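Local coordinates for protein Tetur07g02040 (Tetranychus urticae, PDB 6BDJ) that probably acts as an intradiol ring-cleavage dioxygenase, an iron(III) enzyme that inserts both atoms of molecular oxygen into aromatic substrates, at residues F46-I51 and R151-G156; V67-V72 and A83-W88; Q123-N126 and T130-F133; I161-F166 and D193-Y198. One frame throughout, in Å; residues are numbered along the deposited sequence.

Interaction 1: residues F46-I51 and R151-G156; sequences FIEEDI and RIHANG
Arg151 reaches out from strand 148-154, lays its CD over the ring of Phe46 and passes its guanidinium beyond the rim; Phe46 belongs to the loop running ahead of strand 64-73. With CG anti to the backbone N (chi1 164°) and the rest extended, CB and CG carry the group straight from the strand toward the loop. Arg151 CD makes a CH-pi contact, 4.0 Å from the Phe46 centroid. Arg151 NE is next: it donates to His153 NE2 at 2.9 Å, nearly straight and in the plane of both groups, which holds the guanidinium against turning. Phe46 CE2 lies 3.4 Å from Arg151 CZ, over the centre of the guanidinium, the two planes only 21° apart in an offset overlap. NH1 lies beyond the ring's edge, near Phe46 CD2 and CE2, and makes its salt bridge with Glu42. NH2 adds a weak bond to His153 NE2 and faces Glu48 OE1 at 3.8 Å, a long salt bridge with the oxygen well out of the guanidinium plane. Glu48 OE2 comes to the edge of the imidazole, 3.6 Å from His153 CE1. Phe46 also has Tyr86 and Trp88 against it. The nearest atom of the Phe46 side chain is about 9 Å from the iron, so this arginine-aromatic layer belongs to the surroundings of the ferric site of an intradiol dioxygenase.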
# COMPACT_ATOMS: atom_id res chain seq x y z
N PHE A 46 0.94 5.35 -9.35
CA PHE A 46 1.76 4.15 -9.59
C PHE A 46 2.87 4.50 -10.55
O PHE A 46 2.66 5.26 -11.51
CB PHE A 46 0.96 2.97 -10.13
CG PHE A 46 1.78 1.71 -10.30
CD1 PHE A 46 2.46 1.16 -9.21
CD2 PHE A 46 1.89 1.09 -11.54
CE1 PHE A 46 3.24 0.01 -9.37
CE2 PHE A 46 2.64 -0.05 -11.70
CZ PHE A 46 3.32 -0.60 -10.62
N ILE A 47 4.06 3.94 -10.26
CA ILE A 47 5.22 4.06 -11.14
C ILE A 47 5.73 2.66 -11.35
O ILE A 47 6.19 1.99 -10.43
CB ILE A 47 6.32 4.95 -10.55
CG1 ILE A 47 5.83 6.38 -10.40
CG2 ILE A 47 7.54 4.97 -11.49
CD1 ILE A 47 6.82 7.33 -9.73
N GLU A 48 5.62 2.22 -12.59
CA GLU A 48 5.90 0.85 -12.94
C GLU A 48 7.39 0.66 -13.16
O GLU A 48 7.89 0.78 -14.27
CB GLU A 48 5.09 0.42 -14.16
CG GLU A 48 5.15 -1.09 -14.32
CD GLU A 48 4.20 -1.66 -15.38
OE1 GLU A 48 3.43 -0.91 -16.03
OE2 GLU A 48 4.25 -2.89 -15.54
N GLU A 49 8.09 0.40 -12.07
CA GLU A 49 9.55 0.21 -12.06
C GLU A 49 9.89 -0.86 -11.06
O GLU A 49 9.35 -0.89 -9.97
CB GLU A 49 10.26 1.52 -11.66
CG GLU A 49 10.31 2.59 -12.76
CD GLU A 49 10.86 3.92 -12.25
OE1 GLU A 49 11.21 4.01 -11.05
OE2 GLU A 49 10.91 4.91 -13.03
N ASP A 50 10.82 -1.74 -11.45
CA ASP A 50 11.42 -2.71 -10.56
C ASP A 50 12.42 -1.97 -9.66
O ASP A 50 13.51 -1.59 -10.10
CB ASP A 50 12.15 -3.82 -11.35
CG ASP A 50 11.17 -4.81 -12.04
OD1 ASP A 50 9.94 -4.59 -12.02
OD2 ASP A 50 11.65 -5.81 -12.62
N ILE A 51 12.00 -1.74 -8.42
CA ILE A 51 12.84 -1.25 -7.37
C ILE A 51 12.73 -2.28 -6.28
O ILE A 51 11.94 -2.15 -5.33
CB ILE A 51 12.41 0.14 -6.90
CG1 ILE A 51 12.36 1.08 -8.10
CG2 ILE A 51 13.41 0.67 -5.87
CD1 ILE A 51 11.72 2.43 -7.79
N ARG A 151 0.05 -3.40 -5.61
CA ARG A 151 -0.29 -3.97 -6.88
C ARG A 151 0.53 -5.22 -7.08
O ARG A 151 1.72 -5.23 -6.77
CB ARG A 151 -0.01 -2.95 -7.98
CG ARG A 151 0.05 -3.50 -9.38
CD ARG A 151 -0.12 -2.35 -10.38
NE ARG A 151 0.35 -2.74 -11.69
CZ ARG A 151 0.13 -2.11 -12.85
NH1 ARG A 151 -0.63 -1.02 -12.95
NH2 ARG A 151 0.68 -2.61 -13.96
N ILE A 152 -0.11 -6.28 -7.55
CA ILE A 152 0.51 -7.61 -7.65
C ILE A 152 0.51 -8.12 -9.07
O ILE A 152 -0.54 -8.20 -9.71
CB ILE A 152 -0.20 -8.64 -6.76
CG1 ILE A 152 -0.23 -8.10 -5.33
CG2 ILE A 152 0.54 -9.98 -6.81
CD1 ILE A 152 -1.17 -8.84 -4.41
N HIS A 153 1.69 -8.52 -9.54
CA HIS A 153 1.83 -9.15 -10.84
C HIS A 153 2.13 -10.61 -10.60
O HIS A 153 2.99 -10.94 -9.78
CB HIS A 153 2.95 -8.55 -11.66
CG HIS A 153 2.77 -7.10 -11.98
ND1 HIS A 153 3.65 -6.41 -12.78
CD2 HIS A 153 1.80 -6.22 -11.63
CE1 HIS A 153 3.23 -5.16 -12.91
NE2 HIS A 153 2.12 -5.02 -12.21
N ALA A 154 1.40 -11.47 -11.30
CA ALA A 154 1.68 -12.91 -11.34
C ALA A 154 1.48 -13.35 -12.76
O ALA A 154 0.54 -12.89 -13.41
CB ALA A 154 0.77 -13.70 -10.42
N ASN A 155 2.38 -14.19 -13.27
CA ASN A 155 2.29 -14.75 -14.65
C ASN A 155 2.28 -13.64 -15.72
O ASN A 155 1.61 -13.77 -16.75
CB ASN A 155 1.04 -15.67 -14.85
CG ASN A 155 0.72 -16.53 -13.65
OD1 ASN A 155 -0.44 -16.64 -13.28
ND2 ASN A 155 1.74 -17.14 -13.05
N GLY A 156 2.98 -12.53 -15.47
CA GLY A 156 2.91 -11.35 -16.32
C GLY A 156 1.53 -10.70 -16.49
O GLY A 156 1.29 -10.01 -17.49

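Interaction 2: residues V67-V72 and A83-W88; sequences VTLNLV and AKVYIW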
# COMPACT_ATOMS: atom_id res chain seq x y z
N VAL A 67 5.73 -4.06 7.07
CA VAL A 67 4.52 -4.54 6.43
C VAL A 67 4.79 -5.94 5.88
O VAL A 67 5.60 -6.08 4.97
CB VAL A 67 4.10 -3.58 5.29
CG1 VAL A 67 2.98 -4.18 4.44
CG2 VAL A 67 3.67 -2.23 5.85
N THR A 68 4.12 -6.95 6.42
CA THR A 68 4.23 -8.32 5.93
C THR A 68 2.91 -8.66 5.27
O THR A 68 1.85 -8.51 5.89
CB THR A 68 4.54 -9.31 7.07
OG1 THR A 68 5.80 -8.97 7.66
CG2 THR A 68 4.60 -10.76 6.57
N LEU A 69 2.97 -9.05 4.00
CA LEU A 69 1.80 -9.50 3.25
C LEU A 69 1.95 -10.97 2.94
O LEU A 69 3.00 -11.38 2.44
CB LEU A 69 1.67 -8.76 1.94
CG LEU A 69 1.64 -7.23 1.97
CD1 LEU A 69 1.10 -6.71 0.65
CD2 LEU A 69 0.76 -6.70 3.09
N ASN A 70 0.91 -11.75 3.21
CA ASN A 70 0.89 -13.19 2.93
C ASN A 70 -0.15 -13.44 1.84
O ASN A 70 -1.32 -13.13 2.03
CB ASN A 70 0.58 -13.97 4.21
CG ASN A 70 1.61 -13.73 5.31
OD1 ASN A 70 2.81 -14.00 5.15
ND2 ASN A 70 1.15 -13.20 6.45
N LEU A 71 0.31 -13.89 0.67
CA LEU A 71 -0.56 -14.10 -0.49
C LEU A 71 -0.91 -15.58 -0.61
O LEU A 71 -0.01 -16.44 -0.56
CB LEU A 71 0.10 -13.68 -1.81
CG LEU A 71 0.55 -12.22 -2.06
CD1 LEU A 71 0.77 -12.00 -3.55
CD2 LEU A 71 -0.42 -11.17 -1.53
N VAL A 72 -2.21 -15.86 -0.77
CA VAL A 72 -2.68 -17.19 -1.18
C VAL A 72 -3.50 -17.11 -2.46
O VAL A 72 -4.09 -16.06 -2.75
CB VAL A 72 -3.49 -17.92 -0.07
CG1 VAL A 72 -2.59 -18.22 1.12
CG2 VAL A 72 -4.69 -17.11 0.37
N ALA A 83 5.21 -14.15 -7.14
CA ALA A 83 4.41 -12.96 -7.47
C ALA A 83 5.18 -11.69 -7.08
O ALA A 83 5.74 -11.61 -5.98
CB ALA A 83 3.07 -12.99 -6.74
N LYS A 84 5.23 -10.71 -7.99
CA LYS A 84 5.83 -9.41 -7.70
C LYS A 84 4.81 -8.55 -6.97
O LYS A 84 3.72 -8.31 -7.50
CB LYS A 84 6.28 -8.70 -8.98
CG LYS A 84 7.71 -9.05 -9.39
CD LYS A 84 7.96 -8.79 -10.87
CE LYS A 84 7.94 -7.30 -11.19
NZ LYS A 84 8.64 -7.02 -12.47
N VAL A 85 5.15 -8.11 -5.76
CA VAL A 85 4.29 -7.18 -5.02
C VAL A 85 4.93 -5.81 -5.01
O VAL A 85 6.06 -5.67 -4.53
CB VAL A 85 4.13 -7.60 -3.56
CG1 VAL A 85 3.21 -6.64 -2.82
CG2 VAL A 85 3.62 -9.04 -3.49
N TYR A 86 4.21 -4.82 -5.52
CA TYR A 86 4.59 -3.45 -5.41
C TYR A 86 3.81 -2.74 -4.32
O TYR A 86 2.60 -2.90 -4.23
CB TYR A 86 4.25 -2.71 -6.69
CG TYR A 86 4.91 -3.19 -7.95
CD1 TYR A 86 4.48 -4.37 -8.57
CD2 TYR A 86 5.94 -2.47 -8.57
CE1 TYR A 86 5.04 -4.81 -9.75
CE2 TYR A 86 6.52 -2.92 -9.76
CZ TYR A 86 6.05 -4.09 -10.35
OH TYR A 86 6.54 -4.57 -11.54
N ILE A 87 4.46 -1.92 -3.52
CA ILE A 87 3.76 -0.94 -2.70
C ILE A 87 4.25 0.45 -2.98
O ILE A 87 5.37 0.66 -3.46
CB ILE A 87 3.82 -1.26 -1.19
CG1 ILE A 87 5.25 -1.24 -0.66
CG2 ILE A 87 3.25 -2.65 -0.94
CD1 ILE A 87 5.28 -1.30 0.86
N TRP A 88 3.37 1.41 -2.73
CA TRP A 88 3.72 2.80 -2.76
C TRP A 88 2.79 3.56 -1.86
O TRP A 88 1.62 3.18 -1.64
CB TRP A 88 3.75 3.40 -4.18
CG TRP A 88 2.39 3.50 -4.92
CD1 TRP A 88 1.69 4.65 -5.25
CD2 TRP A 88 1.64 2.42 -5.47
NE1 TRP A 88 0.56 4.33 -5.96
CE2 TRP A 88 0.49 2.97 -6.09
CE3 TRP A 88 1.81 1.04 -5.47
CZ2 TRP A 88 -0.48 2.18 -6.73
CZ3 TRP A 88 0.85 0.25 -6.11
CH2 TRP A 88 -0.27 0.83 -6.73
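Leu71 and Leu69 of strand 64-73 meet Val85 across the interior, methyl against methyl, with Ala83 joining at one end. Both leucines have the same shape: CG anti to the carbonyl carbon (chi1 -61° for Leu71, -55° for Leu69), with chi2 also matched, so that each presents its CD1 to the facing segment. Val85 answers with one branch for each. Its CG1, anti to the backbone N, lies 4.1 Å from Leu69 CD1, while its CG2, on the other limb of the fork, is 4.1 Å from Leu71 CD1. The fork of the valine spans the two leucines: it crosses Leu69 at a slant but runs antiparallel alongside Leu71. Leu71 CD1 serves twice, since Ala83 CB also approaches it at 4.1 Å. The backbones stay well apart, Leu69 CA and Val85 CA being 8.9 Å from each other, so strands 64-73 and 84-88 face one another across the core of the curled sheet, as in the beta-sandwich of intradiol dioxygenases. Val131 and Thr125 belong to the same core. All four touching residues are buried and every contact is aliphatic, which implies cohesion by hydrophobic burial and shape, with no directional bond fixing one segment against the other.

Interaction 3: residues Q123-N126 and T130-F133; sequences QVTN and TVTF
Asn126 grips Thr130 with two hydrogen bonds where the chain turns back from strand 120-124 into strand 130-136, a beta-arch-like connection between the two edge strands of the sheet rather than a beta-hairpin. The side-chain bond runs from Thr130 N to Asn126 OD1, 3.0 Å long, the donor standing above the plane of the amide carbonyl. The backbone bond runs the other way, from Asn126 N to Thr130 O at 3.2 Å. A chi1 of 65° tucks Asn126 CG between its own N and carbonyl carbon, and this fold of the side chain brings OD1 back to the threonine amide. The carbonyl of Thr130 receives one further, softer approach, a CA-H...O contact from Thr125 CA. Beyond this pair the segments diverge from simple strand pairing: Thr125 OG1 goes to Ala83 N and Ile80 O, in the loop leading into strand 84-88, while Thr130 OG1 goes to Asn70 of strand 64-73. Apolar packing fills the rest. Val131 CG1 is the hub, touching Gln123 CB at 3.5 Å and lying 4.0 Å from Thr125 CG2. Further along, the side chains of Gln123 and Phe133 pass head to tail. Gln123 bends at chi2, which brings Gln123 CG obliquely to the phenyl ring, 3.5 Å from Phe133 CE1.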
# COMPACT_ATOMS: atom_id res chain seq x y z
N GLN A 123 8.73 -6.47 -3.90
CA GLN A 123 9.32 -7.73 -3.41
C GLN A 123 8.61 -8.94 -4.04
O GLN A 123 7.41 -8.89 -4.35
CB GLN A 123 9.23 -7.80 -1.89
CG GLN A 123 10.12 -6.80 -1.15
CD GLN A 123 11.57 -7.25 -1.15
OE1 GLN A 123 12.35 -6.91 -2.04
NE2 GLN A 123 11.92 -8.05 -0.18
N VAL A 124 9.34 -10.02 -4.22
CA VAL A 124 8.86 -11.21 -4.88
C VAL A 124 8.52 -12.15 -3.75
O VAL A 124 9.35 -12.33 -2.83
CB VAL A 124 9.98 -11.81 -5.77
CG1 VAL A 124 9.53 -13.14 -6.42
CG2 VAL A 124 10.41 -10.81 -6.83
N THR A 125 7.31 -12.74 -3.80
CA THR A 125 6.87 -13.70 -2.78
C THR A 125 7.78 -14.93 -2.75
O THR A 125 8.25 -15.38 -3.80
CB THR A 125 5.41 -14.18 -3.00
OG1 THR A 125 5.26 -14.72 -4.33
CG2 THR A 125 4.41 -13.03 -2.78
N ASN A 126 8.00 -15.45 -1.54
CA ASN A 126 8.79 -16.67 -1.31
C ASN A 126 7.92 -17.94 -1.41
O ASN A 126 6.79 -17.86 -1.89
CB ASN A 126 9.55 -16.55 0.03
CG ASN A 126 8.64 -16.48 1.26
OD1 ASN A 126 7.43 -16.75 1.21
ND2 ASN A 126 9.25 -16.12 2.39
N THR A 130 4.96 -14.98 1.02
CA THR A 130 5.21 -13.85 1.91
C THR A 130 6.22 -12.86 1.31
O THR A 130 7.22 -13.28 0.69
CB THR A 130 5.74 -14.37 3.26
OG1 THR A 130 4.75 -15.24 3.86
CG2 THR A 130 6.07 -13.23 4.23
N VAL A 131 5.94 -11.56 1.48
CA VAL A 131 6.92 -10.45 1.34
C VAL A 131 6.87 -9.58 2.59
O VAL A 131 5.85 -9.51 3.25
CB VAL A 131 6.67 -9.55 0.13
CG1 VAL A 131 6.86 -10.31 -1.16
CG2 VAL A 131 5.28 -8.92 0.18
N THR A 132 7.98 -8.90 2.88
CA THR A 132 8.04 -7.96 3.99
C THR A 132 8.73 -6.70 3.50
O THR A 132 9.77 -6.76 2.84
CB THR A 132 8.77 -8.55 5.20
OG1 THR A 132 8.03 -9.69 5.67
CG2 THR A 132 8.87 -7.53 6.35
N PHE A 133 8.12 -5.56 3.83
CA PHE A 133 8.69 -4.27 3.52
C PHE A 133 8.99 -3.53 4.82
O PHE A 133 8.22 -3.60 5.76
CB PHE A 133 7.71 -3.45 2.71
CG PHE A 133 7.45 -3.97 1.33
CD1 PHE A 133 8.26 -3.59 0.30
CD2 PHE A 133 6.35 -4.76 1.07
CE1 PHE A 133 8.02 -4.04 -0.98
CE2 PHE A 133 6.09 -5.22 -0.21
CZ PHE A 133 6.93 -4.87 -1.24

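Interaction 4: residues I161-F166 and D193-Y198; sequences IGQIFF and DGEFTY
Phe196, in the short helix 194-198, drives its ring edge into the face of Phe165 on strand 157-166. This T-shaped pair is the tight part of the contact. Phe196 CD2 sits over the centre of the Phe165 ring and comes within 3.7 Å of Phe165 CG; the centroids are 5.0 Å apart and the planes stand at 82°. A chi1 of -179° swings the Phe196 ring away from its own N, which turns the CD2-CE2 edge to its partner. The helix start behind it is well tied: Asp193, the N-cap, accepts from Phe196 N through OD2 at 2.8 Å, using the anti lone pair, while its OD1 is salt-bridged to Arg144.

The other end is looser. Gln163 NE2 and Glu195 OE1 come only to 4.0 Å, their flat groups 73° apart, and Glu195 lies partly exposed. Gln163 packs on the iron ligand His149. Thus Arg144 links both segments, holding the helix cap and the glutamine beside the ferric site. The chemistry implies an attachment made by aromatic quadrupole and dispersion forces, with Gln163 bonded to Arg144 through OE1 and to the Gly41 carbonyl through NE2, and the approach to Glu195 too long to add a bond.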
# COMPACT_ATOMS: atom_id res chain seq x y z
N ILE A 161 -4.96 -5.19 -7.57
CA ILE A 161 -4.58 -3.85 -7.14
C ILE A 161 -5.46 -3.52 -5.96
O ILE A 161 -6.69 -3.74 -5.98
CB ILE A 161 -4.84 -2.80 -8.24
CG1 ILE A 161 -3.93 -3.05 -9.44
CG2 ILE A 161 -4.63 -1.38 -7.68
CD1 ILE A 161 -4.30 -2.24 -10.67
N GLY A 162 -4.87 -2.96 -4.93
CA GLY A 162 -5.63 -2.61 -3.74
C GLY A 162 -4.99 -1.54 -2.91
O GLY A 162 -4.07 -0.82 -3.36
N GLN A 163 -5.57 -1.39 -1.73
CA GLN A 163 -5.15 -0.42 -0.75
C GLN A 163 -5.23 -1.03 0.62
O GLN A 163 -6.17 -1.76 0.92
CB GLN A 163 -6.01 0.83 -0.83
CG GLN A 163 -5.72 1.64 -2.09
CD GLN A 163 -6.47 2.95 -2.17
OE1 GLN A 163 -6.87 3.53 -1.15
NE2 GLN A 163 -6.66 3.44 -3.40
N ILE A 164 -4.23 -0.72 1.44
CA ILE A 164 -4.12 -1.18 2.81
C ILE A 164 -4.58 -0.04 3.70
O ILE A 164 -4.10 1.09 3.59
CB ILE A 164 -2.66 -1.54 3.13
CG1 ILE A 164 -2.14 -2.58 2.13
CG2 ILE A 164 -2.54 -2.04 4.55
CD1 ILE A 164 -0.65 -2.82 2.17
N PHE A 165 -5.50 -0.34 4.61
CA PHE A 165 -6.02 0.64 5.57
C PHE A 165 -5.57 0.28 6.97
O PHE A 165 -5.08 -0.81 7.23
CB PHE A 165 -7.54 0.70 5.44
CG PHE A 165 -8.00 1.14 4.07
CD1 PHE A 165 -7.93 2.47 3.72
CD2 PHE A 165 -8.44 0.22 3.12
CE1 PHE A 165 -8.31 2.90 2.45
CE2 PHE A 165 -8.83 0.64 1.85
CZ PHE A 165 -8.79 1.98 1.52
N PHE A 166 -5.76 1.23 7.88
CA PHE A 166 -5.36 1.08 9.29
C PHE A 166 -6.57 1.17 10.21
O PHE A 166 -7.55 1.88 9.90
CB PHE A 166 -4.32 2.13 9.64
CG PHE A 166 -3.09 1.99 8.81
CD1 PHE A 166 -2.07 1.15 9.22
CD2 PHE A 166 -2.99 2.60 7.57
CE1 PHE A 166 -0.92 0.98 8.45
CE2 PHE A 166 -1.85 2.42 6.78
CZ PHE A 166 -0.82 1.61 7.23
N ASP A 193 -14.31 8.37 3.29
CA ASP A 193 -13.53 8.07 2.11
C ASP A 193 -14.30 7.28 1.07
O ASP A 193 -14.82 6.18 1.36
CB ASP A 193 -12.27 7.30 2.51
CG ASP A 193 -11.28 7.18 1.36
OD1 ASP A 193 -10.61 8.18 1.04
OD2 ASP A 193 -11.18 6.08 0.81
N GLY A 194 -14.35 7.82 -0.16
CA GLY A 194 -15.07 7.20 -1.26
C GLY A 194 -14.56 5.79 -1.51
O GLY A 194 -15.35 4.83 -1.55
N GLU A 195 -13.24 5.67 -1.62
CA GLU A 195 -12.59 4.40 -1.93
C GLU A 195 -12.83 3.35 -0.84
O GLU A 195 -13.18 2.22 -1.16
CB GLU A 195 -11.08 4.58 -2.20
CG GLU A 195 -10.68 5.62 -3.33
CD GLU A 195 -10.37 4.97 -4.78
OE1 GLU A 195 -9.43 5.48 -5.48
OE2 GLU A 195 -11.04 3.96 -5.20
N PHE A 196 -12.65 3.71 0.43
CA PHE A 196 -12.82 2.77 1.54
C PHE A 196 -14.26 2.24 1.54
O PHE A 196 -14.50 1.03 1.65
CB PHE A 196 -12.55 3.49 2.88
CG PHE A 196 -12.67 2.61 4.10
CD1 PHE A 196 -13.89 2.41 4.72
CD2 PHE A 196 -11.54 1.96 4.63
CE1 PHE A 196 -14.00 1.57 5.83
CE2 PHE A 196 -11.63 1.15 5.75
CZ PHE A 196 -12.87 0.95 6.35
N THR A 197 -15.20 3.16 1.40
CA THR A 197 -16.62 2.83 1.39
C THR A 197 -17.00 1.98 0.19
O THR A 197 -17.55 0.87 0.34
CB THR A 197 -17.45 4.14 1.41
OG1 THR A 197 -17.23 4.82 2.65
CG2 THR A 197 -18.94 3.86 1.24
N TYR A 198 -16.72 2.49 -1.01
CA TYR A 198 -17.16 1.80 -2.22
C TYR A 198 -16.51 0.44 -2.41
O TYR A 198 -17.18 -0.48 -2.83
CB TYR A 198 -17.02 2.67 -3.48
CG TYR A 198 -17.78 3.99 -3.43
CD1 TYR A 198 -19.14 4.07 -3.09
CD2 TYR A 198 -17.13 5.17 -3.79
CE1 TYR A 198 -19.81 5.30 -3.08
CE2 TYR A 198 -17.78 6.40 -3.77
CZ TYR A 198 -19.11 6.46 -3.42
OH TYR A 198 -19.71 7.69 -3.44

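All four contacts belong to one mixed sheet and what packs on it. Along the chain, interactions 2 and 3 follow each other inside the loop closed by interaction 1; interaction 4 opens after it. Interactions 2 and 3 are the closest, centres about 6 Å apart, sharing two pairs of neighbouring strands: 64-73 with 130-136 and 84-88 with 120-124. Interaction 1 lies about 11 Å from interaction 2 between centres, joined to it by the salt bridge of Asp50 with Lys84. Strands 148-154 and 157-166 connect interactions 1 and 4, whose centres are about 20 Å apart. The buried core thus continues into two contacts that lie near the ferric site, 1 and 4.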